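Local coordinates for uncharacterized protein (PDB 5K04) that serves as the non-catalytic subunit of the NatB N-terminal acetyltransferase complex, probably supporting the NAT3 subunit in substrate-specific acetylation of protein N-termini, at residues Y367-V372 against E403-N408; V372-L377 against N408-L413; L397-L402 against L413-L418. All blocks are in the same frame, centred on the assembly; numbering follows the deposited sequence.

Interaction 1. Residues Y367-V372 against E403-N408; sequences YDSNPV and EQDKYN. With COA (coenzyme A), chain D.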
loop_
_atom_site.group_PDB
_atom_site.type_symbol
_atom_site.label_atom_id
_atom_site.label_comp_id
_atom_site.label_asym_id
_atom_site.label_seq_id
_atom_site.Cartn_x
_atom_site.Cartn_y
_atom_site.Cartn_z
ATOM N N TYR A 367 12.218 -3.725 23.255
ATOM C CA TYR A 367 11.445 -3.422 22.057
ATOM C C TYR A 367 10.267 -4.375 21.851
ATOM O O TYR A 367 9.628 -4.341 20.793
ATOM C CB TYR A 367 12.373 -3.418 20.838
ATOM C CG TYR A 367 13.349 -2.258 20.843
ATOM C CD1 TYR A 367 12.951 -0.985 20.434
ATOM C CD2 TYR A 367 14.668 -2.429 21.262
ATOM C CE1 TYR A 367 13.848 0.091 20.446
ATOM C CE2 TYR A 367 15.566 -1.362 21.278
ATOM C CZ TYR A 367 15.150 -0.103 20.870
ATOM O OH TYR A 367 16.035 0.948 20.879
ATOM N N ASP A 368 9.973 -5.220 22.834
ATOM C CA ASP A 368 8.785 -6.056 22.812
ATOM C C ASP A 368 7.593 -5.304 23.390
ATOM O O ASP A 368 7.732 -4.477 24.291
ATOM C CB ASP A 368 9.013 -7.343 23.609
ATOM C CG ASP A 368 9.690 -8.433 22.786
ATOM O OD1 ASP A 368 9.406 -8.573 21.565
ATOM O OD2 ASP A 368 10.491 -9.164 23.380
ATOM N N SER A 369 6.414 -5.589 22.851
ATOM C CA SER A 369 5.203 -5.079 23.469
ATOM C C SER A 369 4.838 -5.935 24.685
ATOM O O SER A 369 5.258 -7.089 24.819
ATOM C CB SER A 369 4.055 -5.044 22.466
ATOM O OG SER A 369 4.242 -4.032 21.485
ATOM N N ASN A 370 4.084 -5.335 25.598
ATOM C CA ASN A 370 3.620 -6.048 26.777
ATOM C C ASN A 370 2.332 -6.788 26.442
ATOM O O ASN A 370 1.324 -6.142 26.124
ATOM C CB ASN A 370 3.371 -5.090 27.915
ATOM C CG ASN A 370 2.973 -5.800 29.192
ATOM O OD1 ASN A 370 2.624 -6.976 29.181
ATOM N ND2 ASN A 370 3.039 -5.080 30.311
ATOM N N PRO A 371 2.309 -8.116 26.532
ATOM C CA PRO A 371 1.102 -8.852 26.134
ATOM C C PRO A 371 -0.157 -8.449 26.899
ATOM O O PRO A 371 -1.259 -8.710 26.405
ATOM C CB PRO A 371 1.479 -10.317 26.401
ATOM C CG PRO A 371 2.977 -10.332 26.418
ATOM C CD PRO A 371 3.388 -9.011 26.991
ATOM N N VAL A 372 -0.037 -7.816 28.078
ATOM C CA VAL A 372 -1.229 -7.359 28.804
ATOM C C VAL A 372 -2.049 -6.395 27.968
ATOM O O VAL A 372 -3.270 -6.282 28.146
ATOM C CB VAL A 372 -0.848 -6.678 30.127
ATOM C CG1 VAL A 372 -2.061 -6.575 31.002
ATOM C CG2 VAL A 372 0.188 -7.449 30.816
ATOM N N GLU A 403 3.346 4.910 28.026
ATOM C CA GLU A 403 4.495 5.325 28.840
ATOM C C GLU A 403 5.405 4.143 29.152
ATOM O O GLU A 403 6.635 4.258 29.125
ATOM C CB GLU A 403 4.032 5.958 30.167
ATOM C CG GLU A 403 3.308 7.298 30.085
ATOM C CD GLU A 403 2.675 7.691 31.416
ATOM O OE1 GLU A 403 3.003 7.047 32.434
ATOM O OE2 GLU A 403 1.847 8.635 31.445
ATOM N N GLN A 404 4.808 3.009 29.482
ATOM C CA GLN A 404 5.534 1.799 29.826
ATOM C C GLN A 404 5.672 0.847 28.644
ATOM O O GLN A 404 6.648 0.095 28.581
ATOM C CB GLN A 404 4.812 1.107 30.986
ATOM C CG GLN A 404 5.597 0.049 31.684
ATOM C CD GLN A 404 6.602 0.625 32.643
ATOM O OE1 GLN A 404 6.490 1.781 33.064
ATOM N NE2 GLN A 404 7.598 -0.178 32.995
ATOM N N ASP A 405 4.738 0.886 27.692
ATOM C CA ASP A 405 4.761 0.036 26.499
ATOM C C ASP A 405 4.951 0.922 25.266
ATOM O O ASP A 405 4.046 1.102 24.446
ATOM C CB ASP A 405 3.453 -0.808 26.433
ATOM C CG ASP A 405 3.587 -2.047 25.553
ATOM O OD1 ASP A 405 4.693 -2.286 25.016
ATOM O OD2 ASP A 405 2.581 -2.777 25.398
ATOM N N LYS A 406 6.182 1.438 25.115
ATOM C CA LYS A 406 6.457 2.642 24.325
ATOM C C LYS A 406 6.416 2.426 22.820
ATOM O O LYS A 406 6.302 3.408 22.077
ATOM C CB LYS A 406 7.833 3.209 24.676
ATOM C CG LYS A 406 8.021 3.660 26.113
ATOM C CD LYS A 406 9.301 3.091 26.724
ATOM C CE LYS A 406 10.485 3.197 25.773
ATOM N NZ LYS A 406 10.804 4.603 25.395
ATOM N N TYR A 407 6.569 1.188 22.339
ATOM C CA TYR A 407 6.580 0.923 20.901
ATOM C C TYR A 407 5.380 0.089 20.460
ATOM O O TYR A 407 5.390 -0.471 19.357
ATOM C CB TYR A 407 7.887 0.236 20.490
ATOM C CG TYR A 407 9.139 0.891 21.062
ATOM C CD1 TYR A 407 9.618 2.087 20.547
ATOM C CD2 TYR A 407 9.821 0.326 22.138
ATOM C CE1 TYR A 407 10.751 2.706 21.077
ATOM C CE2 TYR A 407 10.956 0.930 22.676
ATOM C CZ TYR A 407 11.416 2.125 22.135
ATOM O OH TYR A 407 12.529 2.735 22.651
ATOM N N ASN A 408 4.347 -0.014 21.300
ATOM C CA ASN A 408 3.162 -0.768 20.921
ATOM C C ASN A 408 2.421 0.012 19.852
ATOM O O ASN A 408 1.795 1.036 20.136
ATOM C CB ASN A 408 2.272 -1.029 22.125
ATOM C CG ASN A 408 1.115 -1.969 21.798
ATOM O OD1 ASN A 408 0.499 -1.884 20.729
ATOM N ND2 ASN A 408 0.832 -2.885 22.713
HETATM N N1A COA D . 13.502 -12.149 24.679
HETATM C C2A COA D . 14.528 -13.044 25.300
HETATM N N3A COA D . 14.998 -14.060 24.269
HETATM C C4A COA D . 14.486 -14.245 22.894
HETATM C C5A COA D . 13.299 -13.315 22.322
HETATM C C6A COA D . 12.849 -12.165 23.307
HETATM N N6A COA D . 11.907 -11.152 22.966
HETATM N N7A COA D . 13.046 -13.582 20.813
HETATM C C8A COA D . 14.037 -14.655 20.231
HETATM N N9A COA D . 14.881 -14.923 21.608
HETATM C C1B COA D . 16.210 -15.847 21.459
HETATM C C2B COA D . 16.409 -16.941 22.555
HETATM O O2B COA D . 17.438 -16.991 23.546
HETATM C C3B COA D . 15.790 -18.022 21.699
HETATM O O3B COA D . 15.462 -19.391 21.957
HETATM P P3B COA D . 14.425 -20.332 22.800
HETATM O O7A COA D . 13.606 -21.083 21.765
HETATM O O8A COA D . 15.340 -21.308 23.551
HETATM O O9A COA D . 13.608 -19.400 23.663
HETATM C C4B COA D . 15.925 -17.502 20.168
HETATM O O4B COA D . 16.436 -16.114 20.028
HETATM C C5B COA D . 15.025 -18.148 19.047
HETATM O O5B COA D . 13.623 -17.892 18.921
HETATM P P1A COA D . 12.402 -17.899 17.862
HETATM O O1A COA D . 12.897 -18.557 16.629
HETATM O O2A COA D . 11.218 -18.550 18.511
HETATM O O3A COA D . 12.110 -16.379 17.628
HETATM P P2A COA D . 10.954 -15.387 17.103
HETATM O O4A COA D . 10.187 -14.926 18.308
HETATM O O5A COA D . 10.221 -16.023 16.027
HETATM O O6A COA D . 11.850 -14.151 16.598
HETATM C CBP COA D . 13.185 -11.860 16.384
HETATM C CCP COA D . 13.037 -13.431 16.956
HETATM C CDP COA D . 14.577 -11.138 16.994
HETATM C CEP COA D . 13.186 -11.866 14.690
HETATM C CAP COA D . 11.796 -10.968 16.928
HETATM O OAP COA D . 11.346 -11.219 18.238
HETATM C C9P COA D . 11.534 -9.608 16.101
HETATM O O9P COA D . 11.979 -8.388 16.501
HETATM N N8P COA D . 11.322 -9.784 14.605
HETATM C C7P COA D . 11.954 -8.810 13.540
HETATM C C6P COA D . 12.891 -7.663 14.071
HETATM C C5P COA D . 14.400 -7.894 14.675
HETATM O O5P COA D . 14.774 -7.500 15.898
HETATM N N4P COA D . 15.316 -8.679 13.822
HETATM C C3P COA D . 16.048 -9.904 13.581
HETATM C C2P COA D . 16.959 -10.735 14.468
HETATM S S1P COA D . 18.560 -10.214 15.006
HETATM O O HOH W 1 6.870 -1.471 23.780
#
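The loop 367-372 runs beside the turn that follows helix 388-404, the two backbones coming nearest where the CA of S369 lies 5.4 Å from the CA of N408. Across this gap the carboxylate of D405 receives the amide of N370. The stronger bond goes from N370 N to D405 OD2, 3.0 Å with an N-H...O angle of 156°, and a weak second one goes to D405 OD1. The same OD2 also accepts from ND2 of N408, so the type I turn D405-N408 is closed by a side-chain bond as well as by the weak backbone bond from N408 N to D405 O. The two donors meet OD2 from opposite faces of the carboxylate plane, and N373 ND2, at the start of the next helix, is a further donor to it. D405 OD1 takes a water at 2.6 Å; that water also donates to D368 O and accepts from Y407 N. S369 lies alongside, its OG against CA and CB of N408. At the outer end Y367 and Y407 form an offset stack, centroids 4.8 Å apart and planes at 30°, with CD1 of Y367 3.6 Å from CE2 of Y407, over one face of the Y407 ring and toward its rim. L23 and P22 of the NAT3 chain pack on Y367 and Y407 respectively. D368 points the other way: its OD1 forms a salt bridge with R85 of the NAT3 chain, and its OD2 lies close to N6A of coenzyme A, at a distance too short to trust in detail. One buried carboxylate thus gathers several N-H groups, which would favour its ionised form, and the loop it helps to hold places D368 beside the adenine and R85 of the NAT3 chain.

Interaction 2. Residues V372-L377 against N408-L413; sequences VNELTL and NYKLKL
Charge pairing joins E374 to K410, whose NZ lies 2.9 Å from E374 OE1 in a hydrogen-bonded salt bridge. The ammonium uses the syn lone pair of that oxygen, and the two side chains cross at about a right angle. Bends at chi3 and chi4 fold the end of the lysine round to reach it. Q83 of the NAT3 chain packs on K410 and gives E374 OE1 a weak hydrogen bond, so the ion pair sits at the subunit interface.

The other polar link across is through water, which accepts from N408 ND2 at 3.1 Å and donates weakly to N373 O and E374 OE1. Within 408-413, N408 is the N-cap of helix 409-419: its OD1 accepts from L411 N at an N-H...O angle of 166°. Within 372-377, T376 OG1 donates to N373 OD1 at 2.7 Å, which, with the bond from N373 ND2 to D405 OD2, steadies the rotation of that amide. The short segments of helices 372-383 and 409-419 have axes at 25° and 10.9 Å apart at closest approach, with helix 388-404 returning between them in sequence; this succession of antiparallel helices is consistent with the alpha-alpha superhelical packing of the TPR clan, in which the family is placed.

Among the apolar contacts L377 divides its branches: CD2 rests 3.9 Å from K410 CB, while CD1 meets L411 CD2 at 4.1 Å as the two leucines lie side by side, pointing opposite ways. L411 CD1 lies against the amide of N373, and L401 of helix 388-404 touches both N373 and L411.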
loop_
_atom_site.group_PDB
_atom_site.type_symbol
_atom_site.label_atom_id
_atom_site.label_comp_id
_atom_site.label_asym_id
_atom_site.label_seq_id
_atom_site.Cartn_x
_atom_site.Cartn_y
_atom_site.Cartn_z
ATOM N N VAL A 372 -0.037 -7.816 28.078
ATOM C CA VAL A 372 -1.229 -7.359 28.804
ATOM C C VAL A 372 -2.049 -6.395 27.968
ATOM O O VAL A 372 -3.270 -6.282 28.146
ATOM C CB VAL A 372 -0.848 -6.678 30.127
ATOM C CG1 VAL A 372 -2.061 -6.575 31.002
ATOM C CG2 VAL A 372 0.188 -7.449 30.816
ATOM N N ASN A 373 -1.396 -5.662 27.072
ATOM C CA ASN A 373 -2.093 -4.640 26.321
ATOM C C ASN A 373 -2.846 -5.206 25.133
ATOM O O ASN A 373 -3.483 -4.441 24.395
ATOM C CB ASN A 373 -1.091 -3.563 25.938
ATOM C CG ASN A 373 -0.672 -2.758 27.149
ATOM O OD1 ASN A 373 -1.507 -2.491 28.027
ATOM N ND2 ASN A 373 0.615 -2.395 27.230
ATOM N N GLU A 374 -2.769 -6.527 24.938
ATOM C CA GLU A 374 -3.745 -7.210 24.105
ATOM C C GLU A 374 -5.100 -7.209 24.792
ATOM O O GLU A 374 -6.138 -7.029 24.144
ATOM C CB GLU A 374 -3.282 -8.640 23.826
ATOM C CG GLU A 374 -2.016 -8.767 22.959
ATOM C CD GLU A 374 -2.190 -8.249 21.523
ATOM O OE1 GLU A 374 -1.277 -7.564 21.007
ATOM O OE2 GLU A 374 -3.253 -8.525 20.914
ATOM N N LEU A 375 -5.097 -7.390 26.121
ATOM C CA LEU A 375 -6.322 -7.374 26.913
ATOM C C LEU A 375 -6.835 -5.952 27.125
ATOM O O LEU A 375 -8.037 -5.691 26.965
ATOM C CB LEU A 375 -6.076 -8.063 28.258
ATOM C CG LEU A 375 -5.736 -9.541 28.075
ATOM C CD1 LEU A 375 -5.884 -10.355 29.366
ATOM C CD2 LEU A 375 -6.630 -10.114 26.986
ATOM N N THR A 376 -5.935 -5.020 27.463
ATOM C CA THR A 376 -6.360 -3.652 27.747
ATOM C C THR A 376 -6.930 -2.976 26.501
ATOM O O THR A 376 -7.927 -2.241 26.590
ATOM C CB THR A 376 -5.197 -2.839 28.337
ATOM O OG1 THR A 376 -4.116 -2.724 27.400
ATOM C CG2 THR A 376 -4.687 -3.507 29.587
ATOM N N LEU A 377 -6.331 -3.227 25.329
ATOM C CA LEU A 377 -6.865 -2.640 24.101
ATOM C C LEU A 377 -8.277 -3.153 23.822
ATOM O O LEU A 377 -9.189 -2.371 23.531
ATOM C CB LEU A 377 -5.929 -2.924 22.925
ATOM C CG LEU A 377 -6.351 -2.347 21.564
ATOM C CD1 LEU A 377 -6.433 -0.823 21.602
ATOM C CD2 LEU A 377 -5.406 -2.802 20.480
ATOM N N ASN A 408 4.347 -0.014 21.300
ATOM C CA ASN A 408 3.162 -0.768 20.921
ATOM C C ASN A 408 2.421 0.012 19.852
ATOM O O ASN A 408 1.795 1.036 20.136
ATOM C CB ASN A 408 2.272 -1.029 22.125
ATOM C CG ASN A 408 1.115 -1.969 21.798
ATOM O OD1 ASN A 408 0.499 -1.884 20.729
ATOM N ND2 ASN A 408 0.832 -2.885 22.713
ATOM N N TYR A 409 2.497 -0.476 18.614
ATOM C CA TYR A 409 1.962 0.279 17.492
ATOM C C TYR A 409 0.437 0.278 17.490
ATOM O O TYR A 409 -0.177 1.277 17.096
ATOM C CB TYR A 409 2.532 -0.265 16.176
ATOM C CG TYR A 409 2.008 -1.615 15.735
ATOM C CD1 TYR A 409 0.764 -1.741 15.126
ATOM C CD2 TYR A 409 2.766 -2.766 15.895
ATOM C CE1 TYR A 409 0.281 -2.977 14.707
ATOM C CE2 TYR A 409 2.275 -4.024 15.485
ATOM C CZ TYR A 409 1.039 -4.121 14.898
ATOM O OH TYR A 409 0.558 -5.346 14.468
ATOM N N LYS A 410 -0.196 -0.816 17.925
ATOM C CA LYS A 410 -1.655 -0.837 17.916
ATOM C C LYS A 410 -2.212 0.247 18.823
ATOM O O LYS A 410 -3.173 0.934 18.462
ATOM C CB LYS A 410 -2.188 -2.216 18.319
ATOM C CG LYS A 410 -1.961 -3.283 17.248
ATOM C CD LYS A 410 -2.930 -4.443 17.379
ATOM C CE LYS A 410 -2.739 -5.225 18.643
ATOM N NZ LYS A 410 -1.425 -5.876 18.699
ATOM N N LEU A 411 -1.609 0.429 19.996
ATOM C CA LEU A 411 -2.054 1.496 20.885
ATOM C C LEU A 411 -1.841 2.851 20.236
ATOM O O LEU A 411 -2.670 3.757 20.394
ATOM C CB LEU A 411 -1.320 1.430 22.233
ATOM C CG LEU A 411 -1.391 0.158 23.091
ATOM C CD1 LEU A 411 -0.518 0.295 24.373
ATOM C CD2 LEU A 411 -2.824 -0.193 23.459
ATOM N N LYS A 412 -0.723 3.010 19.513
ATOM C CA LYS A 412 -0.431 4.266 18.826
ATOM C C LYS A 412 -1.452 4.555 17.733
ATOM O O LYS A 412 -1.949 5.684 17.615
ATOM C CB LYS A 412 0.975 4.219 18.240
ATOM C CG LYS A 412 2.071 4.365 19.282
ATOM C CD LYS A 412 3.429 4.433 18.645
ATOM C CE LYS A 412 4.528 4.667 19.687
ATOM N NZ LYS A 412 5.819 4.907 18.954
ATOM N N LEU A 413 -1.790 3.540 16.931
ATOM C CA LEU A 413 -2.759 3.758 15.859
ATOM C C LEU A 413 -4.098 4.179 16.434
ATOM O O LEU A 413 -4.743 5.099 15.920
ATOM C CB LEU A 413 -2.918 2.493 15.014
ATOM C CG LEU A 413 -1.675 2.025 14.256
ATOM C CD1 LEU A 413 -1.959 0.737 13.520
ATOM C CD2 LEU A 413 -1.228 3.078 13.308
HETATM O O HOH W 2 -1.788 -4.523 22.136
#

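Interaction 3. Residues L397-L402 against L413-L418; sequences LLKHLL and LWLMKL
L398 reaches across to the backbone of the facing helix, its CD1 set 3.5 Å from L415 N and 3.7 Å from L415 CA. This single methyl is the hub of the tight part of the contact: it also lies 4.0 Å from W414 CB and 3.9 Å from L418 CD1, so one branch of one leucine meets W414, L415 and L418, which lie on one face of the partner helix. The helices run antiparallel, their short segments crossing at -155° with axes 10.0 Å apart, and L398 and L415 have the nearest CA atoms. I380 of helix 372-383 touches L398 as well, and L377 and V381 of that helix touch W414, so this end is enclosed by a third helix. The indole of W414 leads away from the contact, its NE1 hydrogen-bonded to E555 O and its ring edge-to-face with W556.

Toward the partly exposed side the packing thins. L415, whose CG is anti to its backbone N (chi1 -177°), touches K399 CG and L402 CD1 with its CD2, each at 4.0 Å, and both of these side chains cross it obliquely. K399 offers only its aliphatic stem here; its end leads away, and NZ is hydrogen-bonded to T731 OG1 in the C-terminal part of the chain. Such antiparallel neighbours, joined by a short turn, form a helical hairpin within the TPR-clan region of the subunit.

With no polar bond between the segments, the pairing probably rests on the fit of leucine methyls against each other and against the partner's backbone, while the polar ends of K399 and W414 tie the hairpin to later parts of the chain.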
loop_
_atom_site.group_PDB
_atom_site.type_symbol
_atom_site.label_atom_id
_atom_site.label_comp_id
_atom_site.label_asym_id
_atom_site.label_seq_id
_atom_site.Cartn_x
_atom_site.Cartn_y
_atom_site.Cartn_z
ATOM N N LEU A 397 -5.980 6.848 28.846
ATOM C CA LEU A 397 -5.571 5.480 29.144
ATOM C C LEU A 397 -4.540 4.979 28.135
ATOM O O LEU A 397 -3.537 4.366 28.520
ATOM C CB LEU A 397 -6.799 4.564 29.193
ATOM C CG LEU A 397 -7.833 4.866 30.293
ATOM C CD1 LEU A 397 -9.155 4.091 30.114
ATOM C CD2 LEU A 397 -7.253 4.581 31.673
ATOM N N LEU A 398 -4.751 5.259 26.845
ATOM C CA LEU A 398 -3.789 4.851 25.818
ATOM C C LEU A 398 -2.415 5.461 26.076
ATOM O O LEU A 398 -1.409 4.748 26.117
ATOM C CB LEU A 398 -4.306 5.239 24.428
ATOM C CG LEU A 398 -5.501 4.414 23.931
ATOM C CD1 LEU A 398 -5.955 4.881 22.565
ATOM C CD2 LEU A 398 -5.193 2.897 23.891
ATOM N N LYS A 399 -2.366 6.787 26.291
ATOM C CA LYS A 399 -1.108 7.460 26.622
ATOM C C LYS A 399 -0.458 6.847 27.857
ATOM O O LYS A 399 0.768 6.704 27.914
ATOM C CB LYS A 399 -1.336 8.961 26.842
ATOM C CG LYS A 399 -1.833 9.699 25.615
ATOM C CD LYS A 399 -2.233 11.120 25.949
ATOM C CE LYS A 399 -1.041 11.919 26.460
ATOM N NZ LYS A 399 -1.496 13.205 27.050
ATOM N N HIS A 400 -1.261 6.490 28.860
ATOM C CA HIS A 400 -0.683 5.930 30.077
ATOM C C HIS A 400 -0.034 4.584 29.806
ATOM O O HIS A 400 1.092 4.331 30.245
ATOM C CB HIS A 400 -1.741 5.792 31.170
ATOM C CG HIS A 400 -1.194 5.237 32.442
ATOM N ND1 HIS A 400 -1.278 3.899 32.770
ATOM C CD2 HIS A 400 -0.504 5.825 33.444
ATOM C CE1 HIS A 400 -0.681 3.693 33.929
ATOM N NE2 HIS A 400 -0.204 4.845 34.358
ATOM N N LEU A 401 -0.732 3.716 29.074
ATOM C CA LEU A 401 -0.166 2.439 28.651
ATOM C C LEU A 401 1.106 2.624 27.822
ATOM O O LEU A 401 2.066 1.856 27.966
ATOM C CB LEU A 401 -1.218 1.657 27.860
ATOM C CG LEU A 401 -2.543 1.432 28.596
ATOM C CD1 LEU A 401 -3.552 0.720 27.720
ATOM C CD2 LEU A 401 -2.333 0.682 29.909
ATOM N N LEU A 402 1.134 3.638 26.951
ATOM C CA LEU A 402 2.281 3.848 26.068
ATOM C C LEU A 402 3.510 4.365 26.807
ATOM O O LEU A 402 4.611 4.285 26.254
ATOM C CB LEU A 402 1.911 4.805 24.920
ATOM C CG LEU A 402 1.086 4.186 23.775
ATOM C CD1 LEU A 402 0.414 5.207 22.859
ATOM C CD2 LEU A 402 1.985 3.261 22.951
ATOM N N LEU A 413 -1.790 3.540 16.931
ATOM C CA LEU A 413 -2.759 3.758 15.859
ATOM C C LEU A 413 -4.098 4.179 16.434
ATOM O O LEU A 413 -4.743 5.099 15.920
ATOM C CB LEU A 413 -2.918 2.493 15.014
ATOM C CG LEU A 413 -1.675 2.025 14.256
ATOM C CD1 LEU A 413 -1.959 0.737 13.520
ATOM C CD2 LEU A 413 -1.228 3.078 13.308
ATOM N N TRP A 414 -4.523 3.524 17.520
ATOM C CA TRP A 414 -5.805 3.849 18.128
ATOM C C TRP A 414 -5.787 5.257 18.712
ATOM O O TRP A 414 -6.760 6.007 18.570
ATOM C CB TRP A 414 -6.150 2.807 19.198
ATOM C CG TRP A 414 -6.857 1.632 18.630
ATOM C CD1 TRP A 414 -6.306 0.419 18.302
ATOM C CD2 TRP A 414 -8.242 1.558 18.263
ATOM N NE1 TRP A 414 -7.265 -0.408 17.776
ATOM C CE2 TRP A 414 -8.462 0.267 17.733
ATOM C CE3 TRP A 414 -9.313 2.458 18.323
ATOM C CZ2 TRP A 414 -9.721 -0.156 17.267
ATOM C CZ3 TRP A 414 -10.574 2.037 17.876
ATOM C CH2 TRP A 414 -10.762 0.737 17.350
ATOM N N LEU A 415 -4.673 5.638 19.350
ATOM C CA LEU A 415 -4.534 6.994 19.870
ATOM C C LEU A 415 -4.751 8.029 18.766
ATOM O O LEU A 415 -5.428 9.046 18.976
ATOM C CB LEU A 415 -3.155 7.163 20.513
ATOM C CG LEU A 415 -2.898 8.520 21.165
ATOM C CD1 LEU A 415 -4.016 8.820 22.184
ATOM C CD2 LEU A 415 -1.525 8.553 21.825
ATOM N N MET A 416 -4.200 7.773 17.574
ATOM C CA MET A 416 -4.438 8.677 16.449
ATOM C C MET A 416 -5.909 8.676 16.036
ATOM O O MET A 416 -6.477 9.740 15.758
ATOM C CB MET A 416 -3.523 8.314 15.276
ATOM C CG MET A 416 -2.102 8.850 15.442
ATOM S SD MET A 416 -1.050 8.834 14.009
ATOM C CE MET A 416 -0.954 7.114 13.827
ATOM N N LYS A 417 -6.554 7.500 16.036
ATOM C CA LYS A 417 -7.979 7.431 15.689
ATOM C C LYS A 417 -8.821 8.259 16.652
ATOM O O LYS A 417 -9.719 8.993 16.226
ATOM C CB LYS A 417 -8.462 5.974 15.673
ATOM C CG LYS A 417 -7.782 5.124 14.615
ATOM C CD LYS A 417 -8.270 3.665 14.586
ATOM C CE LYS A 417 -9.777 3.550 14.421
ATOM N NZ LYS A 417 -10.185 2.122 14.208
ATOM N N LEU A 418 -8.549 8.145 17.962
ATOM C CA LEU A 418 -9.295 8.925 18.951
ATOM C C LEU A 418 -9.086 10.422 18.739
ATOM O O LEU A 418 -10.053 11.188 18.695
ATOM C CB LEU A 418 -8.884 8.540 20.376
ATOM C CG LEU A 418 -9.121 7.120 20.921
ATOM C CD1 LEU A 418 -9.134 7.101 22.456
ATOM C CD2 LEU A 418 -10.371 6.523 20.406
#

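How the interactions relate
Three consecutive helices, 372-383, 388-404 and 409-419, and the loops at their ends carry the contacts, and along the chain the paired segments alternate. Interaction 1 joins the loop before the first helix to the turn after the second; interaction 2 pairs the first helix with the third, and interaction 3 the second with the third. The centre of interaction 2 lies about 8 Å from those of the other two, which are about 12 Å apart. N408 O, shared by interactions 1 and 2, packs on L402 CD2 of interaction 3, and L377 CD1 packs on W414 CD1 between interactions 2 and 3. The leucine-lined packing thus passes into the polar edge that faces NAT3 and coenzyme A.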